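Local coordinates for protein endoglucanase (Clostridium thermocellum, PDB 2E4T) that hydrolyses internal glycosidic bonds of cellulose and xyloglucan, this chain being the family 44 glycoside hydrolase module of a longer multidomain enzyme, at residues Thr108-Gly113 with Asp159-Tyr164; Lys210-Ser215 with Lys274-Val279. One frame throughout, in Å; residues are numbered along the deposited sequence.

Interaction 1: residues Thr108-Gly113 with Asp159-Tyr164; sequences TLQAAG and DEFVNY
Phe161 extends its ring out from helix 158-169 toward Leu109 because its CG lies opposite the backbone N (chi1 179°), while a bend at chi2 of 65° swings the amide of Gln110 round to the same ring. The two approaches differ. Gln110 OE1 comes up at the ring edge, near its plane, 3.5 Å from Phe161 CE2, where the partly positive C-H rim probably suits an oxygen; the amide and ring planes are 34° apart. Leu109 uses its CD2 methyl, which reaches Phe161 CE2 obliquely at 3.6 Å. Its other methyl, CD1, turns to the next residue along the helix, 3.9 Å from Val162 CG2, so one forked leucine bridges two helix residues. Leu109 ends strand 104-109 of the TIM barrel, and helix 158-169 lies on the crossover from this strand to its parallel neighbour, strand 180-183, whose Tyr181 also touches Leu109 and Val162. No hydrogen bond joins the segments. The Gln110 amide is held through its nitrogen: NE2 donates to Thr48 O and, in a bent bond arriving above the carbonyl plane, to Thr108 O at 3.0 Å. Phe161 further stacks on Trp53, and its side chain is about 10 Å from the calcium ion bound by Glu54, Asp150, Asp153 and Tyr155.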
ATOM      1  N   THR A 108     -11.366  -1.352  -5.639  1.00  5.60           N
ATOM      2  CA  THR A 108     -11.522  -0.050  -6.316  1.00  5.85           C
ATOM      3  C   THR A 108     -12.883   0.042  -6.975  1.00  5.47           C
ATOM      4  O   THR A 108     -13.320  -0.866  -7.726  1.00  6.72           O
ATOM      5  CB  THR A 108     -10.421   0.128  -7.330  1.00  6.31           C
ATOM      6  OG1 THR A 108      -9.145   0.165  -6.625  1.00  6.36           O
ATOM      7  CG2 THR A 108     -10.562   1.446  -8.093  1.00  6.76           C
ATOM      8  N   LEU A 109     -13.542   1.171  -6.711  1.00  5.15           N
ATOM      9  CA  LEU A 109     -14.771   1.578  -7.381  1.00  5.11           C
ATOM     10  C   LEU A 109     -14.423   2.652  -8.433  1.00  5.19           C
ATOM     11  O   LEU A 109     -13.370   3.276  -8.413  1.00  5.69           O
ATOM     12  CB  LEU A 109     -15.792   2.118  -6.367  1.00  5.62           C
ATOM     13  CG  LEU A 109     -16.173   1.106  -5.273  1.00  5.80           C
ATOM     14  CD1 LEU A 109     -17.134   1.798  -4.289  1.00  6.86           C
ATOM     15  CD2 LEU A 109     -16.799  -0.149  -5.870  1.00  6.92           C
ATOM     16  N   GLN A 110     -15.389   2.844  -9.363  1.00  5.42           N
ATOM     17  CA  GLN A 110     -15.127   3.574 -10.591  1.00  5.20           C
ATOM     18  C   GLN A 110     -15.705   4.998 -10.505  1.00  5.30           C
ATOM     19  O   GLN A 110     -16.914   5.185 -10.321  1.00  7.29           O
ATOM     20  CB  GLN A 110     -15.787   2.793 -11.746  1.00  5.48           C
ATOM     21  CG  GLN A 110     -15.084   1.465 -12.020  1.00  5.81           C
ATOM     22  CD  GLN A 110     -15.157   0.449 -10.888  1.00  5.05           C
ATOM     23  OE1 GLN A 110     -16.254   0.148 -10.369  1.00  5.87           O
ATOM     24  NE2 GLN A 110     -13.992  -0.097 -10.504  1.00  5.89           N
ATOM     25  N   ALA A 111     -14.811   5.987 -10.647  1.00  5.41           N
ATOM     26  CA  ALA A 111     -15.181   7.367 -10.495  1.00  5.69           C
ATOM     27  C   ALA A 111     -14.810   8.257 -11.680  1.00  5.66           C
ATOM     28  O   ALA A 111     -15.263   9.397 -11.758  1.00  7.45           O
ATOM     29  CB  ALA A 111     -14.634   7.990  -9.199  1.00  6.84           C
ATOM     30  N   ALA A 112     -13.966   7.786 -12.602  1.00  5.67           N
ATOM     31  CA  ALA A 112     -13.521   8.629 -13.712  1.00  5.81           C
ATOM     32  C   ALA A 112     -14.715   9.033 -14.604  1.00  5.56           C
ATOM     33  O   ALA A 112     -14.645  10.083 -15.251  1.00  7.76           O
ATOM     34  CB  ALA A 112     -12.449   7.944 -14.527  1.00  6.07           C
ATOM     35  N   GLY A 113     -15.746   8.223 -14.650  1.00  6.50           N
ATOM     36  CA  GLY A 113     -17.044   8.642 -15.161  1.00  6.44           C
ATOM     37  C   GLY A 113     -17.762   7.624 -16.014  1.00  5.61           C
ATOM     38  O   GLY A 113     -18.992   7.700 -16.144  1.00  6.14           O
ATOM     39  N   ASP A 159     -23.416   2.120  -6.022  1.00  5.71           N
ATOM     40  CA  ASP A 159     -24.042   1.601  -4.819  1.00  5.65           C
ATOM     41  C   ASP A 159     -24.658   0.202  -5.072  1.00  5.73           C
ATOM     42  O   ASP A 159     -24.653  -0.628  -4.169  1.00  6.21           O
ATOM     43  CB  ASP A 159     -25.008   2.605  -4.175  1.00  6.29           C
ATOM     44  CG  ASP A 159     -26.174   3.048  -5.035  1.00  6.33           C
ATOM     45  OD1 ASP A 159     -26.301   2.722  -6.226  1.00  6.64           O
ATOM     46  OD2 ASP A 159     -27.008   3.815  -4.406  1.00  6.99           O
ATOM     47  N   GLU A 160     -25.173  -0.042  -6.285  1.00  6.04           N
ATOM     48  CA  GLU A 160     -25.723  -1.334  -6.608  1.00  5.94           C
ATOM     49  C   GLU A 160     -24.619  -2.416  -6.612  1.00  5.77           C
ATOM     50  O   GLU A 160     -24.836  -3.551  -6.165  1.00  5.98           O
ATOM     51  CB  GLU A 160     -26.462  -1.272  -7.940  1.00  6.20           C
ATOM     52  CG  GLU A 160     -27.269  -2.535  -8.211  1.00  6.84           C
ATOM     53  CD  GLU A 160     -28.172  -2.365  -9.430  1.00  6.29           C
ATOM     54  OE1 GLU A 160     -27.652  -1.986 -10.530  1.00  7.61           O
ATOM     55  OE2 GLU A 160     -29.406  -2.603  -9.290  1.00  7.41           O
ATOM     56  N   PHE A 161     -23.421  -2.047  -7.104  1.00  5.83           N
ATOM     57  CA  PHE A 161     -22.259  -2.944  -7.073  1.00  5.60           C
ATOM     58  C   PHE A 161     -21.929  -3.287  -5.600  1.00  5.69           C
ATOM     59  O   PHE A 161     -21.767  -4.471  -5.233  1.00  5.87           O
ATOM     60  CB  PHE A 161     -21.125  -2.213  -7.780  1.00  6.05           C
ATOM     61  CG  PHE A 161     -19.764  -2.883  -7.886  1.00  6.00           C
ATOM     62  CD1 PHE A 161     -19.530  -4.233  -7.642  1.00  6.30           C
ATOM     63  CD2 PHE A 161     -18.706  -2.067  -8.304  1.00  6.47           C
ATOM     64  CE1 PHE A 161     -18.251  -4.744  -7.770  1.00  6.94           C
ATOM     65  CE2 PHE A 161     -17.423  -2.591  -8.448  1.00  7.09           C
ATOM     66  CZ  PHE A 161     -17.202  -3.924  -8.187  1.00  7.35           C
ATOM     67  N   VAL A 162     -21.785  -2.263  -4.757  1.00  5.51           N
ATOM     68  CA  VAL A 162     -21.502  -2.511  -3.335  1.00  5.26           C
ATOM     69  C   VAL A 162     -22.593  -3.380  -2.717  1.00  5.57           C
ATOM     70  O   VAL A 162     -22.328  -4.307  -1.942  1.00  6.07           O
ATOM     71  CB  VAL A 162     -21.270  -1.195  -2.581  1.00  6.19           C
ATOM     72  CG1 VAL A 162     -21.108  -1.455  -1.088  1.00  6.55           C
ATOM     73  CG2 VAL A 162     -20.036  -0.501  -3.135  1.00  6.95           C
ATOM     74  N   ASN A 163     -23.865  -3.094  -3.047  1.00  5.71           N
ATOM     75  CA  ASN A 163     -24.957  -3.904  -2.489  1.00  5.78           C
ATOM     76  C   ASN A 163     -24.787  -5.394  -2.887  1.00  6.11           C
ATOM     77  O   ASN A 163     -25.050  -6.294  -2.068  1.00  6.57           O
ATOM     78  CB  ASN A 163     -26.300  -3.360  -3.009  1.00  6.56           C
ATOM     79  CG  ASN A 163     -27.444  -4.185  -2.481  1.00  7.74           C
ATOM     80  OD1 ASN A 163     -27.782  -4.091  -1.279  1.00  9.10           O
ATOM     81  ND2 ASN A 163     -28.019  -5.049  -3.327  1.00  8.64           N
ATOM     82  N   TYR A 164     -24.377  -5.665  -4.129  1.00  6.33           N
ATOM     83  CA  TYR A 164     -24.174  -7.045  -4.557  1.00  6.33           C
ATOM     84  C   TYR A 164     -23.112  -7.729  -3.683  1.00  6.01           C
ATOM     85  O   TYR A 164     -23.274  -8.898  -3.248  1.00  6.80           O
ATOM     86  CB  TYR A 164     -23.785  -7.050  -6.040  1.00  6.95           C
ATOM     87  CG  TYR A 164     -23.605  -8.426  -6.615  1.00  7.06           C
ATOM     88  CD1 TYR A 164     -24.658  -9.003  -7.321  1.00  8.26           C
ATOM     89  CD2 TYR A 164     -22.401  -9.140  -6.516  1.00  8.37           C
ATOM     90  CE1 TYR A 164     -24.554 -10.279  -7.874  1.00 10.47           C
ATOM     91  CE2 TYR A 164     -22.315 -10.418  -7.080  1.00 10.05           C
ATOM     92  CZ  TYR A 164     -23.404 -10.993  -7.740  1.00 10.86           C
ATOM     93  OH  TYR A 164     -23.235 -12.267  -8.268  1.00 15.23           O
TER

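Interaction 2: residues Lys210-Ser215 with Lys274-Val279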
ATOM      1  N   LYS A 210     -16.802  14.253  -6.692  1.00  6.53           N
ATOM      2  CA  LYS A 210     -16.975  12.833  -6.918  1.00  6.76           C
ATOM      3  C   LYS A 210     -16.679  12.019  -5.668  1.00  6.18           C
ATOM      4  O   LYS A 210     -17.361  11.019  -5.374  1.00  6.84           O
ATOM      5  CB  LYS A 210     -16.078  12.372  -8.059  1.00  6.96           C
ATOM      6  CG  LYS A 210     -16.548  12.804  -9.420  1.00  7.97           C
ATOM      7  CD  LYS A 210     -15.629  12.349 -10.501  1.00  8.96           C
ATOM      8  CE  LYS A 210     -16.289  12.549 -11.866  1.00 11.77           C
ATOM      9  NZ  LYS A 210     -15.581  12.000 -12.924  0.50  7.12           N
ATOM     10  N   SER A 211     -15.616  12.401  -4.962  1.00  5.61           N
ATOM     11  CA  SER A 211     -15.217  11.634  -3.790  1.00  6.29           C
ATOM     12  C   SER A 211     -16.312  11.645  -2.724  1.00  5.83           C
ATOM     13  O   SER A 211     -16.652  10.625  -2.102  1.00  6.58           O
ATOM     14  CB  SER A 211     -13.922  12.218  -3.209  1.00  6.60           C
ATOM     15  OG  SER A 211     -12.867  12.131  -4.154  1.00  6.81           O
ATOM     16  N   VAL A 212     -16.862  12.855  -2.474  1.00  6.12           N
ATOM     17  CA  VAL A 212     -17.925  13.019  -1.516  1.00  5.99           C
ATOM     18  C   VAL A 212     -19.150  12.215  -1.926  1.00  5.92           C
ATOM     19  O   VAL A 212     -19.784  11.521  -1.116  1.00  6.70           O
ATOM     20  CB  VAL A 212     -18.255  14.508  -1.317  1.00  6.79           C
ATOM     21  CG1 VAL A 212     -19.497  14.735  -0.507  1.00  6.78           C
ATOM     22  CG2 VAL A 212     -17.065  15.223  -0.662  1.00  7.33           C
ATOM     23  N   ALA A 213     -19.557  12.372  -3.207  1.00  6.53           N
ATOM     24  CA  ALA A 213     -20.758  11.701  -3.675  1.00  6.46           C
ATOM     25  C   ALA A 213     -20.604  10.170  -3.636  1.00  5.93           C
ATOM     26  O   ALA A 213     -21.547   9.447  -3.236  1.00  6.50           O
ATOM     27  CB  ALA A 213     -21.133  12.185  -5.054  1.00  7.51           C
ATOM     28  N   LEU A 214     -19.458   9.653  -4.066  1.00  5.85           N
ATOM     29  CA  LEU A 214     -19.270   8.204  -4.056  1.00  5.87           C
ATOM     30  C   LEU A 214     -19.228   7.691  -2.621  1.00  5.66           C
ATOM     31  O   LEU A 214     -19.835   6.650  -2.300  1.00  6.06           O
ATOM     32  CB  LEU A 214     -18.026   7.833  -4.869  1.00  5.98           C
ATOM     33  CG  LEU A 214     -17.672   6.358  -4.852  1.00  6.26           C
ATOM     34  CD1 LEU A 214     -18.847   5.480  -5.320  1.00  6.88           C
ATOM     35  CD2 LEU A 214     -16.479   6.102  -5.788  1.00  8.36           C
ATOM     36  N   SER A 215     -18.511   8.382  -1.742  1.00  5.87           N
ATOM     37  CA  SER A 215     -18.446   7.944  -0.361  1.00  5.66           C
ATOM     38  C   SER A 215     -19.841   7.865   0.269  1.00  5.59           C
ATOM     39  O   SER A 215     -20.215   6.883   0.929  1.00  6.60           O
ATOM     40  CB  SER A 215     -17.559   8.880   0.447  1.00  6.15           C
ATOM     41  OG  SER A 215     -17.536   8.414   1.779  1.00  6.93           O
ATOM     42  N   LYS A 274     -21.173  12.529   9.146  1.00  8.85           N
ATOM     43  CA  LYS A 274     -20.430  11.301   9.359  1.00  9.80           C
ATOM     44  C   LYS A 274     -19.139  11.367   8.548  1.00  7.83           C
ATOM     45  O   LYS A 274     -19.048  12.115   7.579  1.00  8.08           O
ATOM     46  CB  LYS A 274     -21.187  10.054   8.938  1.00 12.06           C
ATOM     47  CG  LYS A 274     -21.475   9.959   7.522  1.00 12.50           C
ATOM     48  CD  LYS A 274     -22.532   8.873   7.478  1.00 14.48           C
ATOM     49  CE  LYS A 274     -22.865   8.682   6.063  1.00 17.41           C
ATOM     50  NZ  LYS A 274     -24.181   7.939   5.854  1.00 13.81           N
ATOM     51  N   ARG A 275     -18.161  10.546   8.944  1.00  7.86           N
ATOM     52  CA  ARG A 275     -16.893  10.529   8.271  1.00  6.93           C
ATOM     53  C   ARG A 275     -17.041   9.988   6.852  1.00  6.56           C
ATOM     54  O   ARG A 275     -17.537   8.862   6.650  1.00  7.60           O
ATOM     55  CB  ARG A 275     -15.925   9.657   9.072  1.00  7.49           C
ATOM     56  CG  ARG A 275     -14.592   9.422   8.360  1.00  6.90           C
ATOM     57  CD  ARG A 275     -13.580   8.700   9.307  1.00  7.05           C
ATOM     58  NE  ARG A 275     -13.064   9.582  10.352  1.00  7.45           N
ATOM     59  CZ  ARG A 275     -11.999  10.376  10.196  1.00  7.37           C
ATOM     60  NH1 ARG A 275     -11.382  10.487   8.994  1.00  6.95           N
ATOM     61  NH2 ARG A 275     -11.542  11.050  11.258  1.00  8.49           N
ATOM     62  N   LEU A 276     -16.536  10.737   5.863  1.00  6.47           N
ATOM     63  CA  LEU A 276     -16.636  10.318   4.470  1.00  6.24           C
ATOM     64  C   LEU A 276     -15.283   9.910   3.891  1.00  6.31           C
ATOM     65  O   LEU A 276     -15.237   9.316   2.793  1.00  7.54           O
ATOM     66  CB  LEU A 276     -17.243  11.434   3.585  1.00  6.80           C
ATOM     67  CG  LEU A 276     -18.681  11.767   3.975  1.00  6.96           C
ATOM     68  CD1 LEU A 276     -19.165  12.922   3.099  1.00  8.47           C
ATOM     69  CD2 LEU A 276     -19.627  10.588   3.819  1.00  8.35           C
ATOM     70  N   LEU A 277     -14.171  10.242   4.552  1.00  5.95           N
ATOM     71  CA  LEU A 277     -12.847   9.773   4.142  1.00  5.69           C
ATOM     72  C   LEU A 277     -12.279   9.017   5.344  1.00  5.46           C
ATOM     73  O   LEU A 277     -12.081   9.629   6.398  1.00  6.42           O
ATOM     74  CB  LEU A 277     -11.915  10.925   3.818  1.00  6.01           C
ATOM     75  CG  LEU A 277     -10.486  10.537   3.434  1.00  6.09           C
ATOM     76  CD1 LEU A 277     -10.438   9.756   2.110  1.00  6.67           C
ATOM     77  CD2 LEU A 277      -9.573  11.709   3.446  1.00  6.66           C
ATOM     78  N   ASP A 278     -12.015   7.719   5.167  1.00  5.45           N
ATOM     79  CA  ASP A 278     -11.419   6.948   6.252  1.00  5.57           C
ATOM     80  C   ASP A 278      -9.901   6.882   6.154  1.00  5.16           C
ATOM     81  O   ASP A 278      -9.214   6.866   7.200  1.00  5.70           O
ATOM     82  CB  ASP A 278     -12.004   5.546   6.291  1.00  6.11           C
ATOM     83  CG  ASP A 278     -13.476   5.601   6.610  1.00  6.25           C
ATOM     84  OD1 ASP A 278     -13.801   5.738   7.823  1.00  9.12           O
ATOM     85  OD2 ASP A 278     -14.293   5.543   5.659  1.00  6.45           O
ATOM     86  N   VAL A 279      -9.380   6.810   4.930  1.00  5.35           N
ATOM     87  CA  VAL A 279      -7.977   6.529   4.720  1.00  5.14           C
ATOM     88  C   VAL A 279      -7.449   7.404   3.577  1.00  5.04           C
ATOM     89  O   VAL A 279      -7.947   7.328   2.456  1.00  5.97           O
ATOM     90  CB  VAL A 279      -7.722   5.046   4.383  1.00  5.24           C
ATOM     91  CG1 VAL A 279      -6.238   4.768   4.418  1.00  5.86           C
ATOM     92  CG2 VAL A 279      -8.475   4.111   5.326  1.00  5.58           C
TER
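The peptide carbonyl of Leu276 is met in its own plane by Ser215: the hydroxyl OG donates to a lone pair of Leu276 O at 2.7 Å, with a C=O...donor angle of 118°. One residue back, the guanidinium of Arg275 takes Leu277 O at its edge, in plane, through NH1 at 2.8 Å; NH1 also bonds Thr353 OG1 and NH2 bonds Pro351 O, and together these bonds hold the orientation of the group. The serine bond is the sole hydrogen bond between the two segments, tying helix 204-221 to a loop that lacks regular structure here. With chi1 at 180°, OG stands opposite the backbone N of Ser215 and points across to the loop. There it also lies close to the leucine side chain, 3.5 Å from Leu276 CB. The remainder of the contact is apolar: Leu276 CD1 meets Val212 CG1 at 4.0 Å, one helical turn before the serine, the two side chains crossing at a slant. The fork of Leu276 is divided, CD1 going to the valine and CD2 lying beside Ser215 OG at 3.6 Å, while the N-H of Leu276 is taken by Ser269 OG of the preceding helix. Val212 packs against Met265 and Ala268 of helix 257-272 and Ser215 against Ile227 of strand 226-232, which places the contact on the outer layer of the barrel, where the loop leaves helix 257-272 to enter strand 279-284.

Overall arrangement
Interactions 1 and 2 follow one another along the chain, the first closing before the second opens, and their centres are about 13 Å apart within the same TIM barrel. Interaction 1 involves strand 104-109 and helix 158-169, interaction 2 helix 204-221 and the approach to strand 279-284. Helix 204-221 connects them: Leu109 CB packs on Leu214 CD2 at 4.1 Å, and Lys210 NZ, in one of the two conformers of this lysine, probably bonds Ala111 O. Strands 180-183 and 226-232 lie between 104-109 and 279-284 in the parallel sheet. Both contacts join barrel strands or their connecting loops to the surrounding helices over adjoining sectors of the family 44 module.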